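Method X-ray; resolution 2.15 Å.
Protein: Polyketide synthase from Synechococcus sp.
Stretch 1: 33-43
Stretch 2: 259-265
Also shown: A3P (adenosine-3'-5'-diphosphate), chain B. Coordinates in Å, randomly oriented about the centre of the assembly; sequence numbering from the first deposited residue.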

# COMPACT_ATOMS: atom_id res chain seq x y z
N PRO A 33 -8.75 0.51 -0.78
CA PRO A 33 -8.49 0.92 -2.18
C PRO A 33 -9.05 2.32 -2.45
O PRO A 33 -9.87 2.82 -1.68
CB PRO A 33 -9.23 -0.14 -3.03
CG PRO A 33 -10.06 -0.90 -2.12
CD PRO A 33 -9.65 -0.65 -0.69
N ARG A 34 -8.61 2.96 -3.55
CA ARG A 34 -9.10 4.28 -4.02
C ARG A 34 -8.81 5.44 -3.06
O ARG A 34 -9.58 6.40 -2.99
CB ARG A 34 -10.60 4.21 -4.39
CG ARG A 34 -11.02 3.01 -5.28
CD ARG A 34 -10.05 2.69 -6.42
NE ARG A 34 -10.02 3.72 -7.46
CZ ARG A 34 -9.06 3.85 -8.37
NH1 ARG A 34 -9.14 4.79 -9.30
NH2 ARG A 34 -7.99 3.06 -8.33
N SER A 35 -7.68 5.35 -2.34
CA SER A 35 -7.29 6.29 -1.29
C SER A 35 -6.04 7.11 -1.56
O SER A 35 -5.57 7.80 -0.66
CB SER A 35 -7.15 5.53 0.04
OG SER A 35 -8.39 4.95 0.42
N GLY A 36 -5.53 7.07 -2.79
CA GLY A 36 -4.32 7.79 -3.17
C GLY A 36 -3.06 7.00 -2.89
O GLY A 36 -1.97 7.56 -2.84
N SER A 37 -3.21 5.67 -2.72
CA SER A 37 -2.06 4.82 -2.40
C SER A 37 -1.05 4.72 -3.56
O SER A 37 0.15 4.75 -3.29
CB SER A 37 -2.50 3.45 -1.90
OG SER A 37 -3.24 2.77 -2.91
N THR A 38 -1.52 4.70 -4.82
CA THR A 38 -0.59 4.67 -5.99
C THR A 38 0.18 5.99 -6.07
O THR A 38 1.39 5.96 -6.25
CB THR A 38 -1.33 4.33 -7.32
OG1 THR A 38 -2.09 3.14 -7.08
CG2 THR A 38 -0.38 4.09 -8.51
N LEU A 39 -0.51 7.13 -5.87
CA LEU A 39 0.10 8.47 -5.83
C LEU A 39 1.16 8.52 -4.73
O LEU A 39 2.29 8.90 -5.00
CB LEU A 39 -0.95 9.58 -5.61
CG LEU A 39 -0.41 11.01 -5.41
CD1 LEU A 39 0.08 11.59 -6.70
CD2 LEU A 39 -1.43 11.90 -4.75
N LEU A 40 0.80 8.10 -3.50
CA LEU A 40 1.79 8.12 -2.43
C LEU A 40 3.02 7.22 -2.74
O LEU A 40 4.15 7.64 -2.52
CB LEU A 40 1.18 7.72 -1.08
CG LEU A 40 2.18 7.78 0.10
CD1 LEU A 40 2.86 9.18 0.17
CD2 LEU A 40 1.47 7.47 1.42
N ARG A 41 2.79 5.98 -3.20
CA ARG A 41 3.91 5.11 -3.48
C ARG A 41 4.76 5.59 -4.64
O ARG A 41 5.97 5.39 -4.60
CB ARG A 41 3.55 3.61 -3.53
CG ARG A 41 3.13 3.08 -4.86
CD ARG A 41 4.30 2.54 -5.68
NE ARG A 41 3.81 2.28 -7.02
CZ ARG A 41 4.56 2.27 -8.11
NH1 ARG A 41 4.00 2.05 -9.29
NH2 ARG A 41 5.86 2.47 -8.04
N VAL A 42 4.15 6.26 -5.65
CA VAL A 42 4.88 6.81 -6.79
C VAL A 42 5.68 8.05 -6.34
O VAL A 42 6.79 8.26 -6.82
CB VAL A 42 4.00 7.06 -8.04
CG1 VAL A 42 4.75 7.86 -9.10
CG2 VAL A 42 3.52 5.73 -8.63
N MET A 43 5.12 8.85 -5.40
CA MET A 43 5.81 10.01 -4.83
C MET A 43 7.07 9.46 -4.12
O MET A 43 8.16 9.91 -4.41
CB MET A 43 4.92 10.75 -3.81
CG MET A 43 3.85 11.66 -4.40
SD MET A 43 2.61 11.99 -3.10
CE MET A 43 1.96 13.41 -3.62
N VAL A 259 0.12 -3.51 -10.65
CA VAL A 259 -1.19 -2.91 -10.85
C VAL A 259 -1.25 -1.48 -10.32
O VAL A 259 -0.54 -0.60 -10.79
CB VAL A 259 -2.30 -3.72 -10.16
CG1 VAL A 259 -3.04 -4.58 -11.17
CG2 VAL A 259 -1.73 -4.57 -9.04
N GLY A 260 -2.11 -1.27 -9.33
CA GLY A 260 -2.31 0.06 -8.77
C GLY A 260 -3.49 0.75 -9.42
O GLY A 260 -4.37 0.08 -9.98
N ASP A 261 -3.52 2.09 -9.38
CA ASP A 261 -4.60 2.89 -9.94
C ASP A 261 -4.53 2.90 -11.46
O ASP A 261 -3.52 3.36 -12.02
CB ASP A 261 -4.57 4.31 -9.34
CG ASP A 261 -5.50 5.34 -9.95
OD1 ASP A 261 -6.49 4.94 -10.62
OD2 ASP A 261 -5.30 6.54 -9.69
N PRO A 262 -5.57 2.41 -12.18
CA PRO A 262 -5.51 2.40 -13.66
C PRO A 262 -5.55 3.79 -14.31
O PRO A 262 -5.03 3.97 -15.40
CB PRO A 262 -6.69 1.52 -14.07
CG PRO A 262 -7.65 1.63 -12.94
CD PRO A 262 -6.83 1.81 -11.68
N ASN A 263 -6.13 4.78 -13.60
CA ASN A 263 -6.25 6.16 -14.08
C ASN A 263 -5.06 7.04 -13.64
O ASN A 263 -5.11 8.25 -13.88
CB ASN A 263 -7.57 6.78 -13.54
CG ASN A 263 -8.83 5.95 -13.71
OD1 ASN A 263 -9.03 5.25 -14.71
ND2 ASN A 263 -9.73 6.05 -12.74
N PHE A 264 -4.03 6.47 -12.98
CA PHE A 264 -2.91 7.26 -12.46
C PHE A 264 -2.22 8.20 -13.43
O PHE A 264 -1.99 9.36 -13.08
CB PHE A 264 -1.89 6.41 -11.67
CG PHE A 264 -0.78 7.23 -11.04
CD1 PHE A 264 -1.01 8.00 -9.90
CD2 PHE A 264 0.50 7.22 -11.58
CE1 PHE A 264 0.01 8.77 -9.34
CE2 PHE A 264 1.53 7.96 -10.99
CZ PHE A 264 1.28 8.75 -9.89
N LEU A 265 -1.93 7.73 -14.66
CA LEU A 265 -1.28 8.52 -15.69
C LEU A 265 -2.22 9.50 -16.41
O LEU A 265 -1.77 10.23 -17.28
CB LEU A 265 -0.46 7.64 -16.67
CG LEU A 265 0.50 6.60 -16.02
CD1 LEU A 265 1.00 5.60 -17.04
CD2 LEU A 265 1.69 7.28 -15.33
P1 A3P B . -10.09 8.28 -8.93
O1P A3P B . -11.24 7.30 -8.95
O2P A3P B . -9.23 8.16 -10.17
O3P A3P B . -10.44 9.67 -8.48
P2 A3P B . -5.48 4.15 -5.13
O4P A3P B . -5.30 3.87 -3.67
O5P A3P B . -6.40 3.23 -5.88
O6P A3P B . -4.18 4.44 -5.83
O5' A3P B . -6.24 5.56 -5.21
C5' A3P B . -6.82 6.01 -6.44
C4' A3P B . -7.19 7.49 -6.30
O4' A3P B . -6.06 8.30 -6.01
C3' A3P B . -7.78 8.12 -7.55
O3' A3P B . -9.15 7.77 -7.71
C2' A3P B . -7.54 9.59 -7.33
O2' A3P B . -8.63 10.23 -6.67
C1' A3P B . -6.32 9.65 -6.42
N9 A3P B . -5.20 10.16 -7.24
C8 A3P B . -4.55 9.46 -8.22
N7 A3P B . -3.61 10.22 -8.82
C5 A3P B . -3.65 11.43 -8.22
C6 A3P B . -2.94 12.71 -8.39
N6 A3P B . -1.96 12.79 -9.32
N1 A3P B . -3.26 13.74 -7.58
C2 A3P B . -4.23 13.64 -6.63
N3 A3P B . -4.95 12.51 -6.44
C4 A3P B . -4.70 11.39 -7.18

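The first stretch runs as a loop through Pro33 to Gly36 and then becomes a helix, with Gly36 at the N-cap; the backbone bond from Leu40 N to Gly36 O (2.9 Å) sets the first turn. The second stretch is mostly loop, with a type I turn from Asp261 to Phe264 leading into a 3-10 segment; no two residues that touch across the contact are closer than 222 in sequence. The two backbones come nearest at Thr38 and Gly260, whose CA atoms lie 5.7 Å apart. Both glycines have positive phi angles at which a CB would be jammed against the preceding carbonyl oxygen. At Gly260 there is a second reason: an ideal CB would point toward the helix and sit 3.1 Å from Thr38 OG1.

Thr38 exploits that close approach. Its CB points toward the loop, and in the m rotamer OG1 accepts a hydrogen bond from Asp261 N (2.9 Å) while donating to A3P O6P (2.8 Å). One hydroxyl thus ties loop to helix and helix to phosphate. The methyl CG2 serves a different partner, lying over one face of the Phe264 ring, 4.1 Å from CG. A beta-branched residue with one polar and one apolar arm fits this position well.

Phe264, the residue with the most area covered by the opposing stretch, closes the apolar side. Its CB points toward the helix, carrying the ring to Leu39 and Val42: Phe264 CE1 is 3.5 Å from Leu39 CA and 3.9 Å from Leu39 CD1, and Phe264 CZ is 3.7 Å from Val42 CG1. The ring also borders the nucleotide, with Phe264 CD1 3.6 Å from A3P N7. Phe264, Thr38, Leu39 and Val42 are all buried, and the ring packs against the helix while also touching the adenine.

At the loop end, Arg34 supplies the charged contact. Its CB points sideways, but three successive m torsions bring the guanidinium to Asp261, where Arg34 NH1 donates to Asp261 OD1 at 3.0 Å in a salt bridge; the bond from NH2 to the same OD1 (3.3 Å) is weak. OD1 approaches near the guanidinium plane, leaving one face to A3P C5'. Asp261 OD1 also accepts from Asn263 N (3.0 Å), so the carboxylate braces its own turn while holding the arginine.

The ligand reinforces the junction: Arg34 NH1 and Asn263 ND2 make weak hydrogen bonds to A3P O1P (3.3 Å) and O2P (3.4 Å), respectively. The rule is economical: polar contacts come from Arg34 in the loop and Thr38 in the first turn, through atoms that also bond the ligand, and apolar packing starts with the Thr38 methyl and continues through Leu39 and Val42.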